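Local coordinates for protein Kinase A (Toxoplasma gondii, PDB 5J3U) that binds cAMP through two cyclic nucleotide-binding domains and probably acts as a regulatory, inhibitory chain of cAMP-dependent protein kinase, at residues V179-E184 with C233-L238. Numbering follows the deposited sequence.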
ATOM      1  N   VAL A 179       5.626   7.179  -6.891  1.00 13.37           N
ATOM      2  CA  VAL A 179       5.654   6.922  -5.409  1.00 13.10           C
ATOM      3  C   VAL A 179       6.226   8.135  -4.673  1.00 11.90           C
ATOM      4  O   VAL A 179       7.256   8.714  -5.086  1.00 11.41           O
ATOM      5  CB  VAL A 179       6.500   5.691  -5.052  1.00 14.32           C
ATOM      6  CG1 VAL A 179       6.514   5.441  -3.519  1.00 15.26           C
ATOM      7  CG2 VAL A 179       5.990   4.482  -5.792  1.00 15.84           C
ATOM      8  N   PHE A 180       5.569   8.510  -3.574  1.00 11.30           N
ATOM      9  CA  PHE A 180       6.032   9.559  -2.653  1.00 10.67           C
ATOM     10  C   PHE A 180       6.616   8.839  -1.444  1.00 10.22           C
ATOM     11  O   PHE A 180       6.022   7.859  -1.010  1.00 10.25           O
ATOM     12  CB  PHE A 180       4.839  10.445  -2.264  1.00 10.58           C
ATOM     13  CG  PHE A 180       5.118  11.469  -1.186  1.00 10.59           C
ATOM     14  CD1 PHE A 180       5.994  12.497  -1.384  1.00 11.40           C
ATOM     15  CD2 PHE A 180       4.478  11.379   0.049  1.00 11.20           C
ATOM     16  CE1 PHE A 180       6.208  13.460  -0.425  1.00 12.23           C
ATOM     17  CE2 PHE A 180       4.644  12.363   0.995  1.00 11.28           C
ATOM     18  CZ  PHE A 180       5.510  13.400   0.794  1.00 11.06           C
ATOM     19  N   TYR A 181       7.780   9.303  -0.956  1.00  9.11           N
ATOM     20  CA  TYR A 181       8.510   8.690   0.128  1.00  9.81           C
ATOM     21  C   TYR A 181       8.729   9.607   1.347  1.00  9.67           C
ATOM     22  O   TYR A 181       8.879  10.823   1.230  1.00 10.71           O
ATOM     23  CB  TYR A 181       9.896   8.261  -0.380  1.00 10.47           C
ATOM     24  CG  TYR A 181       9.897   7.247  -1.476  1.00 10.09           C
ATOM     25  CD1 TYR A 181       9.822   5.896  -1.211  1.00 10.50           C
ATOM     26  CD2 TYR A 181       9.975   7.653  -2.810  1.00 10.49           C
ATOM     27  CE1 TYR A 181       9.846   4.956  -2.242  1.00 10.83           C
ATOM     28  CE2 TYR A 181       9.960   6.740  -3.828  1.00 10.31           C
ATOM     29  CZ  TYR A 181       9.915   5.403  -3.553  1.00 11.30           C
ATOM     30  OH  TYR A 181       9.934   4.465  -4.556  1.00 11.41           O
ATOM     31  N   ILE A 182       8.613   9.042   2.538  1.00 10.62           N
ATOM     32  CA  ILE A 182       8.990   9.697   3.766  1.00 11.41           C
ATOM     33  C   ILE A 182       9.956   8.744   4.518  1.00 11.04           C
ATOM     34  O   ILE A 182       9.699   7.527   4.654  1.00 10.53           O
ATOM     35  CB  ILE A 182       7.795   9.998   4.661  1.00 12.18           C
ATOM     36  CG1 ILE A 182       6.594  10.556   3.844  1.00 14.11           C
ATOM     37  CG2 ILE A 182       8.265  10.937   5.742  1.00 12.28           C
ATOM     38  CD1 ILE A 182       5.301  10.656   4.655  1.00 16.07           C
ATOM     39  N   VAL A 183      11.084   9.263   4.970  1.00 10.87           N
ATOM     40  CA  VAL A 183      12.054   8.449   5.601  1.00 10.58           C
ATOM     41  C   VAL A 183      11.529   8.188   7.024  1.00 10.81           C
ATOM     42  O   VAL A 183      11.342   9.127   7.801  1.00 11.49           O
ATOM     43  CB  VAL A 183      13.428   9.154   5.725  1.00 10.59           C
ATOM     44  CG1 VAL A 183      14.397   8.293   6.474  1.00 11.13           C
ATOM     45  CG2 VAL A 183      14.026   9.512   4.341  1.00 11.19           C
ATOM     46  N   GLU A 184      11.364   6.934   7.355  1.00 11.11           N
ATOM     47  CA  GLU A 184      10.963   6.549   8.739  1.00 12.11           C
ATOM     48  C   GLU A 184      12.167   6.511   9.687  1.00 13.85           C
ATOM     49  O   GLU A 184      12.082   6.973  10.830  1.00 14.35           O
ATOM     50  CB  GLU A 184      10.326   5.158   8.739  1.00 14.24           C
ATOM     51  CG  GLU A 184       9.071   5.035   7.903  1.00 16.31           C
ATOM     52  CD  GLU A 184       8.444   3.623   7.930  1.00 20.93           C
ATOM     53  OE1 GLU A 184       8.244   3.114   9.087  1.00 21.64           O
ATOM     54  OE2 GLU A 184       8.129   3.068   6.823  1.00 19.78           O
ATOM     55  N   CYS A 233      18.242   2.818   4.896  1.00 14.41           N
ATOM     56  CA  CYS A 233      17.117   3.707   4.869  1.00 14.14           C
ATOM     57  C   CYS A 233      15.838   2.913   4.851  1.00 14.65           C
ATOM     58  O   CYS A 233      15.649   2.049   3.982  1.00 14.52           O
ATOM     59  CB  CYS A 233      17.179   4.591   3.626  1.00 14.52           C
ATOM     60  SG  CYS A 233      16.028   5.971   3.676  1.00 15.78           S
ATOM     61  N   LYS A 234      14.946   3.225   5.772  1.00 13.07           N
ATOM     62  CA  LYS A 234      13.590   2.630   5.853  1.00 13.16           C
ATOM     63  C   LYS A 234      12.604   3.702   5.486  1.00 11.98           C
ATOM     64  O   LYS A 234      12.572   4.740   6.159  1.00 11.72           O
ATOM     65  CB  LYS A 234      13.306   2.143   7.273  1.00 14.26           C
ATOM     66  CG  LYS A 234      11.953   1.469   7.415  1.00 17.24           C
ATOM     67  CD  LYS A 234      11.548   1.296   8.868  1.00 21.57           C
ATOM     68  CE  LYS A 234      12.325   0.271   9.569  1.00 29.06           C
ATOM     69  NZ  LYS A 234      11.861   0.248  11.002  1.00 33.94           N
ATOM     70  N   VAL A 235      11.833   3.494   4.408  1.00 10.88           N
ATOM     71  CA  VAL A 235      10.957   4.495   3.880  1.00 10.86           C
ATOM     72  C   VAL A 235       9.510   4.026   3.906  1.00 11.09           C
ATOM     73  O   VAL A 235       9.197   2.842   3.678  1.00 11.63           O
ATOM     74  CB  VAL A 235      11.264   4.954   2.413  1.00 11.28           C
ATOM     75  CG1 VAL A 235      12.441   5.891   2.395  1.00 13.61           C
ATOM     76  CG2 VAL A 235      11.441   3.775   1.481  1.00 11.55           C
ATOM     77  N   ALA A 236       8.653   4.957   4.260  1.00 11.62           N
ATOM     78  CA  ALA A 236       7.215   4.864   4.034  1.00 10.97           C
ATOM     79  C   ALA A 236       6.941   5.326   2.612  1.00 11.86           C
ATOM     80  O   ALA A 236       7.475   6.393   2.173  1.00 11.88           O
ATOM     81  CB  ALA A 236       6.458   5.702   5.048  1.00 11.09           C
ATOM     82  N   CYS A 237       6.004   4.643   1.953  1.00 10.82           N
ATOM     83  CA  CYS A 237       5.780   4.796   0.498  1.00 11.86           C
ATOM     84  C   CYS A 237       4.291   4.999   0.264  1.00 12.09           C
ATOM     85  O   CYS A 237       3.498   4.204   0.766  1.00 12.88           O
ATOM     86  CB  CYS A 237       6.201   3.523  -0.237  1.00 12.35           C
ATOM     87  SG  CYS A 237       7.864   2.966   0.147  1.00 14.77           S
ATOM     88  N   LEU A 238       3.940   6.042  -0.473  1.00 11.84           N
ATOM     89  CA  LEU A 238       2.562   6.388  -0.844  1.00 11.95           C
ATOM     90  C   LEU A 238       2.464   6.469  -2.377  1.00 13.74           C
ATOM     91  O   LEU A 238       3.176   7.250  -3.011  1.00 13.76           O
ATOM     92  CB  LEU A 238       2.215   7.731  -0.269  1.00 12.20           C
ATOM     93  CG  LEU A 238       0.779   8.219  -0.319  1.00 12.04           C
ATOM     94  CD1 LEU A 238      -0.111   7.333   0.544  1.00 12.86           C
ATOM     95  CD2 LEU A 238       0.662   9.671   0.077  1.00 11.85           C
TER
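E184, where its own chain turns a corner, reaches back over the neighbouring strand, its carboxylate above the backbone of A236. The two strands, 179-183 and 232-239, are the central pair of a four-stranded antiparallel sheet in the second cyclic nucleotide-binding domain, a beta-roll of the cupin type. F180 with L238 and I182 with A236 form hydrogen-bonded pairs, each closed by two N-H...O=C bonds; the one from F180 N to L238 O, 2.8 Å, is practically straight at 179°. At the corner a further bond, E184 N to K234 O, is bent to 145°.

On the face of Y181 and V183, aromatic, branched and sulfur-bearing groups interlock. Y181 CG lies anti to the carbonyl carbon (chi1 -62°), and the ring's CE1 comes 3.7 Å from C237 SG in an oblique sulfur-aromatic contact. V235 CG2 meets Y181 CD1 at 3.8 Å, while V179 CG1 lies over one ring face, offset toward the rim. Further along, C233 SG offers an apolar surface to both methyls of V183, with CG1 at 4.0 Å.

The other face carries F180, I182, A236 and L238. The side chains of F180 and L238 come closest at their CD2 atoms, 4.2 Å apart, and the F180 ring meets F243 edge-to-face. I182 packs on F137 and L138 of helix 116-138. The single methyl of A236 suits its place, with the E184 carboxylate close beside it. OE1 of E184 forms a salt bridge with R130 of helix 116-138, tying sheet to helix; OE2 forms a hydrogen bond with T161 of the edge strand 159-165 and lies 3.6 Å from A236 CB.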